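Local coordinates for alkyltransferase-like protein 1 (Schizosaccharomyces pombe, PDB 3GYH) that recognises O6-alkylguanine lesions in DNA, bends the duplex and flips the damaged base into a hydrophobic pocket, presenting the lesion to nucleotide excision repair, at a contact of chain A with DNA. Numbering follows the deposited sequence.

A contact of chain A with DNA. Residues 43, 45-46, 69-71. With nucleotides of chain B.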
ATOM      1  N   GLN A  43      -2.311  -4.654  -8.349  1.00 68.93           N
ATOM      2  CA  GLN A  43      -3.168  -4.422  -9.489  1.00 70.77           C
ATOM      3  C   GLN A  43      -4.519  -4.039  -8.942  1.00 70.44           C
ATOM      4  O   GLN A  43      -5.211  -3.206  -9.509  1.00 72.69           O
ATOM      5  CB  GLN A  43      -3.245  -5.660 -10.380  1.00 72.04           C
ATOM      6  CG  GLN A  43      -2.204  -5.650 -11.510  1.00 82.14           C
ATOM      7  CD  GLN A  43      -2.018  -4.256 -12.160  1.00 94.08           C
ATOM      8  OE1 GLN A  43      -2.948  -3.708 -12.777  1.00 97.42           O
ATOM      9  NE2 GLN A  43      -0.808  -3.687 -12.024  1.00 95.05           N
ATOM     10  N   MET A  45      -5.018  -2.347  -6.189  1.00 69.00           N
ATOM     11  CA  MET A  45      -4.989  -0.983  -5.668  1.00 71.88           C
ATOM     12  C   MET A  45      -5.089  -0.047  -6.842  1.00 73.16           C
ATOM     13  O   MET A  45      -5.890   0.893  -6.842  1.00 72.63           O
ATOM     14  CB  MET A  45      -3.685  -0.675  -4.916  1.00 71.57           C
ATOM     15  CG  MET A  45      -3.475  -1.459  -3.640  1.00 74.13           C
ATOM     16  SD  MET A  45      -4.641  -1.133  -2.291  1.00 76.43           S
ATOM     17  CE  MET A  45      -5.711  -2.569  -2.420  1.00 70.60           C
ATOM     18  N   LYS A  46      -4.267  -0.326  -7.848  1.00 74.87           N
ATOM     19  CA  LYS A  46      -4.258   0.453  -9.067  1.00 77.43           C
ATOM     20  C   LYS A  46      -5.656   0.545  -9.641  1.00 80.03           C
ATOM     21  O   LYS A  46      -5.964   1.497 -10.345  1.00 82.09           O
ATOM     22  CB  LYS A  46      -3.321  -0.171 -10.094  1.00 77.51           C
ATOM     23  CG  LYS A  46      -2.870   0.782 -11.171  1.00 76.03           C
ATOM     24  CD  LYS A  46      -2.636   0.042 -12.460  1.00 76.83           C
ATOM     25  CE  LYS A  46      -2.489   1.004 -13.630  1.00 79.52           C
ATOM     26  NZ  LYS A  46      -2.401   0.228 -14.905  1.00 82.78           N
ATOM     27  N   ARG A  69       5.408   4.964 -10.418  1.00 88.68           N
ATOM     28  CA  ARG A  69       4.183   4.707 -11.144  1.00 91.16           C
ATOM     29  C   ARG A  69       4.272   5.136 -12.589  1.00 93.64           C
ATOM     30  O   ARG A  69       4.594   6.281 -12.900  1.00 94.44           O
ATOM     31  CB  ARG A  69       2.992   5.376 -10.469  1.00 90.58           C
ATOM     32  CG  ARG A  69       1.989   4.382  -9.917  1.00 89.65           C
ATOM     33  CD  ARG A  69       1.392   4.860  -8.598  1.00 86.46           C
ATOM     34  NE  ARG A  69       2.308   4.676  -7.479  1.00 78.79           N
ATOM     35  CZ  ARG A  69       1.927   4.454  -6.224  1.00 78.10           C
ATOM     36  NH1 ARG A  69       0.643   4.385  -5.912  1.00 76.81           N
ATOM     37  NH2 ARG A  69       2.841   4.302  -5.273  1.00 80.85           N
ATOM     38  N   ASP A  70       3.983   4.189 -13.470  1.00 96.77           N
ATOM     39  CA  ASP A  70       3.935   4.441 -14.902  1.00 99.11           C
ATOM     40  C   ASP A  70       2.530   4.955 -15.251  1.00100.36           C
ATOM     41  O   ASP A  70       2.197   5.185 -16.422  1.00 99.61           O
ATOM     42  CB  ASP A  70       4.268   3.150 -15.671  1.00 99.43           C
ATOM     43  CG  ASP A  70       5.522   2.435 -15.131  1.00100.52           C
ATOM     44  OD1 ASP A  70       6.497   2.284 -15.902  1.00102.86           O
ATOM     45  OD2 ASP A  70       5.538   2.011 -13.948  1.00 98.32           O
ATOM     46  N   ILE A  71       1.711   5.107 -14.211  1.00101.95           N
ATOM     47  CA  ILE A  71       0.595   6.048 -14.210  1.00103.17           C
ATOM     48  C   ILE A  71       1.054   7.347 -13.528  1.00103.94           C
ATOM     49  O   ILE A  71       0.368   7.903 -12.657  1.00104.21           O
ATOM     50  CB  ILE A  71      -0.666   5.432 -13.527  1.00103.46           C
ATOM     51  CG1 ILE A  71      -1.896   5.506 -14.452  1.00102.10           C
ATOM     52  CG2 ILE A  71      -0.906   6.024 -12.127  1.00103.04           C
ATOM     53  CD1 ILE A  71      -2.096   6.855 -15.123  1.00102.03           C
TER
ATOM     54  P    DG B   6       4.300  -0.529 -18.050  1.00 81.43           P
ATOM     55  OP1  DG B   6       3.140   0.348 -17.716  1.00 80.04           O
ATOM     56  OP2  DG B   6       5.578   0.027 -18.547  1.00 80.23           O
ATOM     57  O5'  DG B   6       4.670  -1.436 -16.790  1.00 81.49           O
ATOM     58  C5'  DG B   6       4.441  -0.883 -15.506  1.00 79.06           C
ATOM     59  C4'  DG B   6       3.123  -1.350 -14.907  1.00 73.76           C
ATOM     60  O4'  DG B   6       2.865  -2.703 -15.371  1.00 73.06           O
ATOM     61  C3'  DG B   6       3.183  -1.429 -13.387  1.00 68.95           C
ATOM     62  O3'  DG B   6       1.912  -1.245 -12.777  1.00 67.94           O
ATOM     63  C2'  DG B   6       3.718  -2.840 -13.170  1.00 73.75           C
ATOM     64  C1'  DG B   6       3.072  -3.622 -14.310  1.00 71.64           C
ATOM     65  N9   DG B   6       3.905  -4.715 -14.799  1.00 68.86           N
ATOM     66  C8   DG B   6       5.093  -4.632 -15.492  1.00 70.55           C
ATOM     67  N7   DG B   6       5.597  -5.803 -15.794  1.00 67.86           N
ATOM     68  C5   DG B   6       4.682  -6.709 -15.267  1.00 63.66           C
ATOM     69  C6   DG B   6       4.673  -8.121 -15.276  1.00 64.15           C
ATOM     70  O6   DG B   6       5.489  -8.901 -15.758  1.00 67.41           O
ATOM     71  N1   DG B   6       3.574  -8.651 -14.630  1.00 65.09           N
ATOM     72  C2   DG B   6       2.600  -7.896 -14.042  1.00 61.98           C
ATOM     73  N2   DG B   6       1.624  -8.585 -13.468  1.00 55.53           N
ATOM     74  N3   DG B   6       2.574  -6.571 -14.030  1.00 64.93           N
ATOM     75  C4   DG B   6       3.648  -6.050 -14.655  1.00 63.85           C
ATOM     76  P    DG B   7       1.736   0.244 -12.243  1.00 69.95           P
ATOM     77  OP1  DG B   7       0.431  -0.390 -11.850  1.00 66.83           O
ATOM     78  OP2  DG B   7       1.762   1.665 -12.775  1.00 74.83           O
ATOM     79  O5'  DG B   7       2.691   0.300 -10.957  1.00 68.76           O
ATOM     80  C5'  DG B   7       2.787  -0.800 -10.076  1.00 61.58           C
ATOM     81  C4'  DG B   7       3.460  -0.322  -8.804  1.00 55.72           C
ATOM     82  O4'  DG B   7       2.788   0.851  -8.358  1.00 52.05           O
ATOM     83  C3'  DG B   7       3.195  -1.397  -7.770  1.00 53.56           C
ATOM     84  O3'  DG B   7       4.247  -1.377  -6.797  1.00 52.73           O
ATOM     85  C2'  DG B   7       1.877  -0.979  -7.156  1.00 52.55           C
ATOM     86  C1'  DG B   7       1.961   0.531  -7.242  1.00 54.97           C
ATOM     87  N9   DG B   7       0.637   1.161  -7.382  1.00 56.02           N
ATOM     88  C8   DG B   7       0.065   1.532  -8.528  1.00 61.86           C
ATOM     89  N7   DG B   7      -1.139   2.099  -8.250  1.00 62.14           N
ATOM     90  C5   DG B   7      -1.312   2.071  -6.912  1.00 58.56           C
ATOM     91  C6   DG B   7      -2.335   2.502  -6.069  1.00 57.41           C
ATOM     92  O6   DG B   7      -3.457   3.099  -6.587  1.00 60.58           O
ATOM     93  N1   DG B   7      -2.191   2.335  -4.741  1.00 56.86           N
ATOM     94  C2   DG B   7      -1.074   1.754  -4.245  1.00 56.66           C
ATOM     95  N2   DG B   7      -0.944   1.590  -2.913  1.00 57.28           N
ATOM     96  N3   DG B   7      -0.074   1.327  -5.047  1.00 57.26           N
ATOM     97  C4   DG B   7      -0.177   1.480  -6.380  1.00 56.86           C
TER
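Helix 38-46, the recognition helix of the helix-turn-helix, and the loop at 69-71 close on DG7 of chain B from opposite sides, the helix meeting the flipped guanine with its last turn. DG6 remains base-paired while DG7 is unpaired, its base rotated out of the duplex into the lesion pocket. One face of the purine rests on the helix: Met45 sets its CB over the six-membered ring, 3.6 Å from the centroid, and CG, anti to the carbonyl carbon (chi1 -66°), carries the thioether on past the N2 side of the base. Lys46 runs alongside; with CG anti to the backbone N (chi1 -160°), its methylenes pass N7, CB lying 3.6 Å from that atom, and continue beside the phosphate of DG7.

Over the other face comes Arg69, its chain bent at chi2 and chi3 so that the guanidinium lies over the base, tilted about 27° from parallel, with NH1 above the six-membered ring, 3.1 Å from its centroid. Arg69 probes the electrostatic potential of the flipped base to tell O6-alkylguanine from guanine, and this cation-pi contact is likely to be part of the means. CD of Arg69 adds a contact to C8 at 3.6 Å. An alanine here would remove the guanidinium and the CD contact, and would probably weaken lesion discrimination.

At the sugar-phosphate backbone, the amide Asp70 N gives a weak hydrogen bond to OP2 of DG7 (3.4 Å), while its carboxylate carbon CG packs 3.5 Å from C5' of DG6. From the helix, the amide NE2 of Gln43 lies 3.5 Å from OP1 of DG7. Within the fold, the pocket lies between the C-terminal end of helix 38-46 and the loop leading from strand 59-60 towards helix 76-85.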